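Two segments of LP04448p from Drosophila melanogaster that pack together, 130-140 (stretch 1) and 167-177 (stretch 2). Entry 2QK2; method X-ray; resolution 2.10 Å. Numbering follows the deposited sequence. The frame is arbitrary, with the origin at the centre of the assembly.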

ATOM      1  N   SER A 130      -8.421  -2.025  -6.265  1.00 28.00           N
ATOM      2  CA  SER A 130      -7.737  -2.522  -7.465  1.00 28.90           C
ATOM      3  C   SER A 130      -6.902  -1.440  -8.132  1.00 29.42           C
ATOM      4  O   SER A 130      -7.073  -0.252  -7.846  1.00 28.70           O
ATOM      5  CB  SER A 130      -8.760  -3.034  -8.480  1.00 30.94           C
ATOM      6  OG  SER A 130      -9.510  -1.950  -9.013  1.00 32.05           O
ATOM      7  N   LEU A 131      -6.001  -1.847  -9.027  1.00 28.54           N
ATOM      8  CA  LEU A 131      -5.165  -0.879  -9.731  1.00 29.10           C
ATOM      9  C   LEU A 131      -6.048  -0.002 -10.615  1.00 29.22           C
ATOM     10  O   LEU A 131      -5.796   1.190 -10.773  1.00 29.91           O
ATOM     11  CB  LEU A 131      -4.107  -1.580 -10.595  1.00 28.52           C
ATOM     12  CG  LEU A 131      -2.982  -2.362  -9.907  1.00 28.86           C
ATOM     13  CD1 LEU A 131      -2.087  -2.987 -10.972  1.00 31.17           C
ATOM     14  CD2 LEU A 131      -2.164  -1.444  -9.000  1.00 29.54           C
ATOM     15  N   GLU A 132      -7.088  -0.598 -11.190  1.00 30.33           N
ATOM     16  CA  GLU A 132      -8.004   0.146 -12.047  1.00 31.28           C
ATOM     17  C   GLU A 132      -8.614   1.301 -11.248  1.00 31.37           C
ATOM     18  O   GLU A 132      -8.646   2.444 -11.713  1.00 31.58           O
ATOM     19  CB  GLU A 132      -9.109  -0.785 -12.566  1.00 34.41           C
ATOM     20  CG  GLU A 132     -10.168  -0.124 -13.456  1.00 38.02           C
ATOM     21  CD  GLU A 132      -9.603   0.469 -14.744  1.00 41.94           C
ATOM     22  OE1 GLU A 132      -8.859  -0.230 -15.469  1.00 43.17           O
ATOM     23  OE2 GLU A 132      -9.915   1.640 -15.043  1.00 44.94           O
ATOM     24  N   ALA A 133      -9.072   1.003 -10.036  1.00 30.49           N
ATOM     25  CA  ALA A 133      -9.684   2.018  -9.182  1.00 30.79           C
ATOM     26  C   ALA A 133      -8.695   3.067  -8.671  1.00 31.75           C
ATOM     27  O   ALA A 133      -9.052   4.235  -8.505  1.00 32.72           O
ATOM     28  CB  ALA A 133     -10.378   1.349  -8.001  1.00 28.41           C
ATOM     29  N   GLN A 134      -7.450   2.660  -8.439  1.00 32.18           N
ATOM     30  CA  GLN A 134      -6.438   3.574  -7.911  1.00 31.06           C
ATOM     31  C   GLN A 134      -5.428   4.112  -8.923  1.00 31.50           C
ATOM     32  O   GLN A 134      -4.475   4.786  -8.535  1.00 31.36           O
ATOM     33  CB  GLN A 134      -5.666   2.880  -6.787  1.00 31.41           C
ATOM     34  CG  GLN A 134      -6.536   2.298  -5.686  1.00 32.85           C
ATOM     35  CD  GLN A 134      -7.470   3.329  -5.095  1.00 34.39           C
ATOM     36  OE1 GLN A 134      -7.066   4.459  -4.833  1.00 36.22           O
ATOM     37  NE2 GLN A 134      -8.727   2.946  -4.877  1.00 35.51           N
ATOM     38  N   GLN A 135      -5.630   3.838 -10.208  1.00 31.59           N
ATOM     39  CA  GLN A 135      -4.672   4.279 -11.223  1.00 32.64           C
ATOM     40  C   GLN A 135      -4.266   5.749 -11.213  1.00 32.09           C
ATOM     41  O   GLN A 135      -3.082   6.064 -11.356  1.00 30.13           O
ATOM     42  CB  GLN A 135      -5.162   3.901 -12.625  1.00 35.23           C
ATOM     43  CG  GLN A 135      -6.547   4.405 -12.967  1.00 36.15           C
ATOM     44  CD  GLN A 135      -6.959   4.012 -14.364  1.00 37.62           C
ATOM     45  OE1 GLN A 135      -6.513   4.607 -15.345  1.00 37.63           O
ATOM     46  NE2 GLN A 135      -7.800   2.990 -14.465  1.00 35.67           N
ATOM     47  N   GLU A 136      -5.226   6.655 -11.055  1.00 32.03           N
ATOM     48  CA  GLU A 136      -4.891   8.077 -11.049  1.00 33.77           C
ATOM     49  C   GLU A 136      -3.915   8.435  -9.934  1.00 32.33           C
ATOM     50  O   GLU A 136      -2.912   9.108 -10.172  1.00 31.89           O
ATOM     51  CB  GLU A 136      -6.152   8.932 -10.925  1.00 38.49           C
ATOM     52  CG  GLU A 136      -7.046   8.896 -12.151  1.00 46.48           C
ATOM     53  CD  GLU A 136      -8.222   9.852 -12.040  1.00 53.08           C
ATOM     54  OE1 GLU A 136      -7.992  11.068 -11.839  1.00 56.05           O
ATOM     55  OE2 GLU A 136      -9.378   9.387 -12.154  1.00 57.69           O
ATOM     56  N   SER A 137      -4.205   7.987  -8.718  1.00 31.54           N
ATOM     57  CA  SER A 137      -3.332   8.270  -7.582  1.00 31.28           C
ATOM     58  C   SER A 137      -1.954   7.654  -7.798  1.00 30.18           C
ATOM     59  O   SER A 137      -0.926   8.303  -7.580  1.00 28.58           O
ATOM     60  CB  SER A 137      -3.946   7.713  -6.295  1.00 31.96           C
ATOM     61  OG  SER A 137      -5.192   8.331  -6.023  1.00 36.19           O
ATOM     62  N   ILE A 138      -1.939   6.398  -8.228  1.00 27.84           N
ATOM     63  CA  ILE A 138      -0.690   5.684  -8.472  1.00 27.67           C
ATOM     64  C   ILE A 138       0.168   6.395  -9.511  1.00 28.67           C
ATOM     65  O   ILE A 138       1.331   6.706  -9.258  1.00 28.40           O
ATOM     66  CB  ILE A 138      -0.964   4.238  -8.944  1.00 27.25           C
ATOM     67  CG1 ILE A 138      -1.686   3.468  -7.834  1.00 24.25           C
ATOM     68  CG2 ILE A 138       0.347   3.545  -9.321  1.00 24.51           C
ATOM     69  CD1 ILE A 138      -2.019   2.030  -8.186  1.00 23.88           C
ATOM     70  N   VAL A 139      -0.412   6.659 -10.677  1.00 29.36           N
ATOM     71  CA  VAL A 139       0.306   7.327 -11.756  1.00 30.43           C
ATOM     72  C   VAL A 139       0.779   8.715 -11.331  1.00 31.85           C
ATOM     73  O   VAL A 139       1.911   9.110 -11.612  1.00 30.91           O
ATOM     74  CB  VAL A 139      -0.586   7.429 -13.023  1.00 30.57           C
ATOM     75  CG1 VAL A 139       0.096   8.268 -14.094  1.00 32.15           C
ATOM     76  CG2 VAL A 139      -0.865   6.031 -13.560  1.00 29.69           C
ATOM     77  N   GLU A 140      -0.087   9.454 -10.646  1.00 32.02           N
ATOM     78  CA  GLU A 140       0.275  10.786 -10.183  1.00 34.54           C
ATOM     79  C   GLU A 140       1.471  10.702  -9.236  1.00 32.34           C
ATOM     80  O   GLU A 140       2.366  11.542  -9.276  1.00 31.76           O
ATOM     81  CB  GLU A 140      -0.913  11.434  -9.467  1.00 38.00           C
ATOM     82  CG  GLU A 140      -0.653  12.846  -8.979  1.00 47.19           C
ATOM     83  CD  GLU A 140      -1.847  13.430  -8.239  1.00 53.57           C
ATOM     84  OE1 GLU A 140      -2.935  13.533  -8.853  1.00 56.55           O
ATOM     85  OE2 GLU A 140      -1.700  13.781  -7.045  1.00 56.28           O
ATOM     86  N   THR A 167      -6.831 -10.584 -15.548  1.00 33.40           N
ATOM     87  CA  THR A 167      -8.024  -9.959 -16.119  1.00 35.91           C
ATOM     88  C   THR A 167      -8.368  -8.606 -15.491  1.00 36.01           C
ATOM     89  O   THR A 167      -9.294  -7.928 -15.940  1.00 37.08           O
ATOM     90  CB  THR A 167      -9.262 -10.880 -16.003  1.00 37.17           C
ATOM     91  OG1 THR A 167      -9.494 -11.213 -14.628  1.00 39.42           O
ATOM     92  CG2 THR A 167      -9.048 -12.158 -16.805  1.00 37.19           C
ATOM     93  N   ALA A 168      -7.624  -8.210 -14.461  1.00 35.33           N
ATOM     94  CA  ALA A 168      -7.868  -6.931 -13.801  1.00 33.25           C
ATOM     95  C   ALA A 168      -7.239  -5.771 -14.575  1.00 33.99           C
ATOM     96  O   ALA A 168      -7.496  -4.603 -14.274  1.00 32.81           O
ATOM     97  CB  ALA A 168      -7.329  -6.962 -12.378  1.00 33.27           C
ATOM     98  N   LEU A 169      -6.419  -6.092 -15.574  1.00 32.72           N
ATOM     99  CA  LEU A 169      -5.769  -5.061 -16.378  1.00 33.89           C
ATOM    100  C   LEU A 169      -6.168  -5.085 -17.854  1.00 34.25           C
ATOM    101  O   LEU A 169      -5.892  -6.058 -18.558  1.00 36.28           O
ATOM    102  CB  LEU A 169      -4.244  -5.191 -16.297  1.00 36.17           C
ATOM    103  CG  LEU A 169      -3.515  -4.871 -14.989  1.00 38.92           C
ATOM    104  CD1 LEU A 169      -3.707  -6.003 -13.997  1.00 39.34           C
ATOM    105  CD2 LEU A 169      -2.029  -4.678 -15.280  1.00 38.59           C
ATOM    106  N   ASN A 170      -6.817  -4.026 -18.329  1.00 32.81           N
ATOM    107  CA  ASN A 170      -7.168  -3.984 -19.741  1.00 33.56           C
ATOM    108  C   ASN A 170      -6.013  -3.321 -20.482  1.00 32.60           C
ATOM    109  O   ASN A 170      -5.028  -2.907 -19.867  1.00 30.42           O
ATOM    110  CB  ASN A 170      -8.489  -3.232 -19.991  1.00 34.66           C
ATOM    111  CG  ASN A 170      -8.517  -1.844 -19.377  1.00 36.51           C
ATOM    112  OD1 ASN A 170      -7.580  -1.060 -19.522  1.00 35.96           O
ATOM    113  ND2 ASN A 170      -9.616  -1.526 -18.704  1.00 38.55           N
ATOM    114  N   LYS A 171      -6.129  -3.235 -21.801  1.00 33.34           N
ATOM    115  CA  LYS A 171      -5.085  -2.645 -22.629  1.00 34.22           C
ATOM    116  C   LYS A 171      -4.704  -1.232 -22.180  1.00 33.88           C
ATOM    117  O   LYS A 171      -3.524  -0.933 -22.007  1.00 32.70           O
ATOM    118  CB  LYS A 171      -5.533  -2.626 -24.093  1.00 35.76           C
ATOM    119  CG  LYS A 171      -4.461  -2.177 -25.069  1.00 38.27           C
ATOM    120  CD  LYS A 171      -4.970  -2.264 -26.500  1.00 41.95           C
ATOM    121  CE  LYS A 171      -3.908  -1.829 -27.497  1.00 44.16           C
ATOM    122  NZ  LYS A 171      -4.420  -1.899 -28.893  1.00 44.78           N
ATOM    123  N   LYS A 172      -5.694  -0.367 -21.988  1.00 33.44           N
ATOM    124  CA  LYS A 172      -5.410   0.998 -21.563  1.00 35.05           C
ATOM    125  C   LYS A 172      -4.590   1.082 -20.279  1.00 33.34           C
ATOM    126  O   LYS A 172      -3.585   1.794 -20.229  1.00 32.66           O
ATOM    127  CB  LYS A 172      -6.704   1.792 -21.378  1.00 38.16           C
ATOM    128  CG  LYS A 172      -7.114   2.598 -22.598  1.00 43.97           C
ATOM    129  CD  LYS A 172      -8.129   3.668 -22.226  1.00 48.20           C
ATOM    130  CE  LYS A 172      -8.481   4.543 -23.424  1.00 51.58           C
ATOM    131  NZ  LYS A 172      -9.373   5.683 -23.036  1.00 54.51           N
ATOM    132  N   LEU A 173      -5.012   0.360 -19.244  1.00 31.56           N
ATOM    133  CA  LEU A 173      -4.304   0.388 -17.964  1.00 29.97           C
ATOM    134  C   LEU A 173      -2.884  -0.154 -18.100  1.00 29.97           C
ATOM    135  O   LEU A 173      -1.941   0.388 -17.513  1.00 28.12           O
ATOM    136  CB  LEU A 173      -5.068  -0.419 -16.911  1.00 28.25           C
ATOM    137  CG  LEU A 173      -4.507  -0.386 -15.483  1.00 26.93           C
ATOM    138  CD1 LEU A 173      -4.366   1.057 -15.014  1.00 23.78           C
ATOM    139  CD2 LEU A 173      -5.433  -1.151 -14.555  1.00 25.01           C
ATOM    140  N   LEU A 174      -2.737  -1.226 -18.876  1.00 29.31           N
ATOM    141  CA  LEU A 174      -1.428  -1.826 -19.094  1.00 29.02           C
ATOM    142  C   LEU A 174      -0.498  -0.798 -19.732  1.00 28.10           C
ATOM    143  O   LEU A 174       0.636  -0.619 -19.302  1.00 28.28           O
ATOM    144  CB  LEU A 174      -1.544  -3.053 -20.010  1.00 29.84           C
ATOM    145  CG  LEU A 174      -0.198  -3.726 -20.323  1.00 31.31           C
ATOM    146  CD1 LEU A 174       0.375  -4.282 -19.030  1.00 29.68           C
ATOM    147  CD2 LEU A 174      -0.366  -4.836 -21.364  1.00 31.78           C
ATOM    148  N   LYS A 175      -0.984  -0.119 -20.763  1.00 28.37           N
ATOM    149  CA  LYS A 175      -0.178   0.890 -21.443  1.00 29.91           C
ATOM    150  C   LYS A 175       0.161   2.060 -20.522  1.00 28.86           C
ATOM    151  O   LYS A 175       1.297   2.527 -20.498  1.00 27.29           O
ATOM    152  CB  LYS A 175      -0.915   1.391 -22.689  1.00 31.43           C
ATOM    153  CG  LYS A 175      -1.107   0.309 -23.746  1.00 37.02           C
ATOM    154  CD  LYS A 175      -2.187   0.682 -24.755  1.00 42.04           C
ATOM    155  CE  LYS A 175      -1.756   1.820 -25.666  1.00 43.86           C
ATOM    156  NZ  LYS A 175      -0.712   1.370 -26.623  1.00 48.14           N
ATOM    157  N   LEU A 176      -0.827   2.532 -19.765  1.00 27.59           N
ATOM    158  CA  LEU A 176      -0.617   3.652 -18.851  1.00 27.29           C
ATOM    159  C   LEU A 176       0.426   3.310 -17.783  1.00 26.81           C
ATOM    160  O   LEU A 176       1.324   4.100 -17.489  1.00 28.33           O
ATOM    161  CB  LEU A 176      -1.937   4.033 -18.175  1.00 28.44           C
ATOM    162  CG  LEU A 176      -1.859   5.141 -17.118  1.00 28.51           C
ATOM    163  CD1 LEU A 176      -1.459   6.453 -17.780  1.00 27.85           C
ATOM    164  CD2 LEU A 176      -3.211   5.283 -16.429  1.00 29.53           C
ATOM    165  N   LEU A 177       0.300   2.128 -17.203  1.00 25.56           N
ATOM    166  CA  LEU A 177       1.228   1.688 -16.175  1.00 26.13           C
ATOM    167  C   LEU A 177       2.638   1.519 -16.734  1.00 26.15           C
ATOM    168  O   LEU A 177       3.603   1.998 -16.143  1.00 24.71           O
ATOM    169  CB  LEU A 177       0.740   0.368 -15.575  1.00 27.10           C
ATOM    170  CG  LEU A 177       0.241   0.343 -14.127  1.00 31.81           C
ATOM    171  CD1 LEU A 177      -0.495   1.615 -13.769  1.00 30.53           C
ATOM    172  CD2 LEU A 177      -0.662  -0.870 -13.957  1.00 32.99           C
TER
HETATM  173  O   HOH W   1      -9.851  -3.860 -11.836  1.00 40.33           O
HETATM  174  O   HOH W   2      -8.259  -2.577 -16.191  1.00 34.16           O
HETATM  175  O   HOH W   3      -8.098   1.245 -18.004  1.00 34.36           O
HETATM  176  O   HOH W   4      -7.107  -3.354 -11.760  1.00 38.40           O

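Two helices of LP04448p, 131-140 and 171-177, run in roughly the same direction, their axes 31° apart and 11.0 Å at closest approach; the two stretches together bury 442 Å². No direct hydrogen bond crosses the contact; side-chain packing, mostly against leucines, and bridging waters join the two sides. Ser 130 caps the first helix, its OG accepting from Ala 133 N at 3.2 Å, and a weakly held water 1 lies between this OG (3.4 Å) and Ala 168 O (3.5 Å). Leu 131 points toward stretch 2 and meets two leucines one helical turn apart: its CB lies 4.2 Å from Leu 173 CD2, and its CD1 3.9 Å from Leu 177 CD2. Glu 132 is the polar hub. Its backbone N, free in the first turn of the helix, donates to water 4 (2.8 Å), which in turn donates to Ala 168 O (2.8 Å). Its side chain starts out sideways, but OE1 reaches water 2 (2.5 Å) and water 3 (3.0 Å). Water 2 also donates to Ala 168 O (2.9 Å) and accepts from Asn 170 N (3.0 Å), while water 3 donates to Asn 170 OD1 (2.8 Å). That same OD1 caps the second helix by accepting from Leu 173 N at 2.9 Å, so water 3 links Glu 132 to the helix cap. Glu 132 OE1 also lies 3.7 Å from Leu 173 CD2. Gln 135, with chi1 in p, folds its amide back so that NE2 donates to Glu 132 O (2.9 Å); its CB packs 3.8 Å from Leu 173 CD1, and its OE1 sits 3.5 Å from Leu 176 CD2. One turn on, Val 139 comes last in the contact and packs on two leucines: its CG2 is 3.8 Å from Leu 176 CD2 and 4.4 Å from Leu 177 CD1.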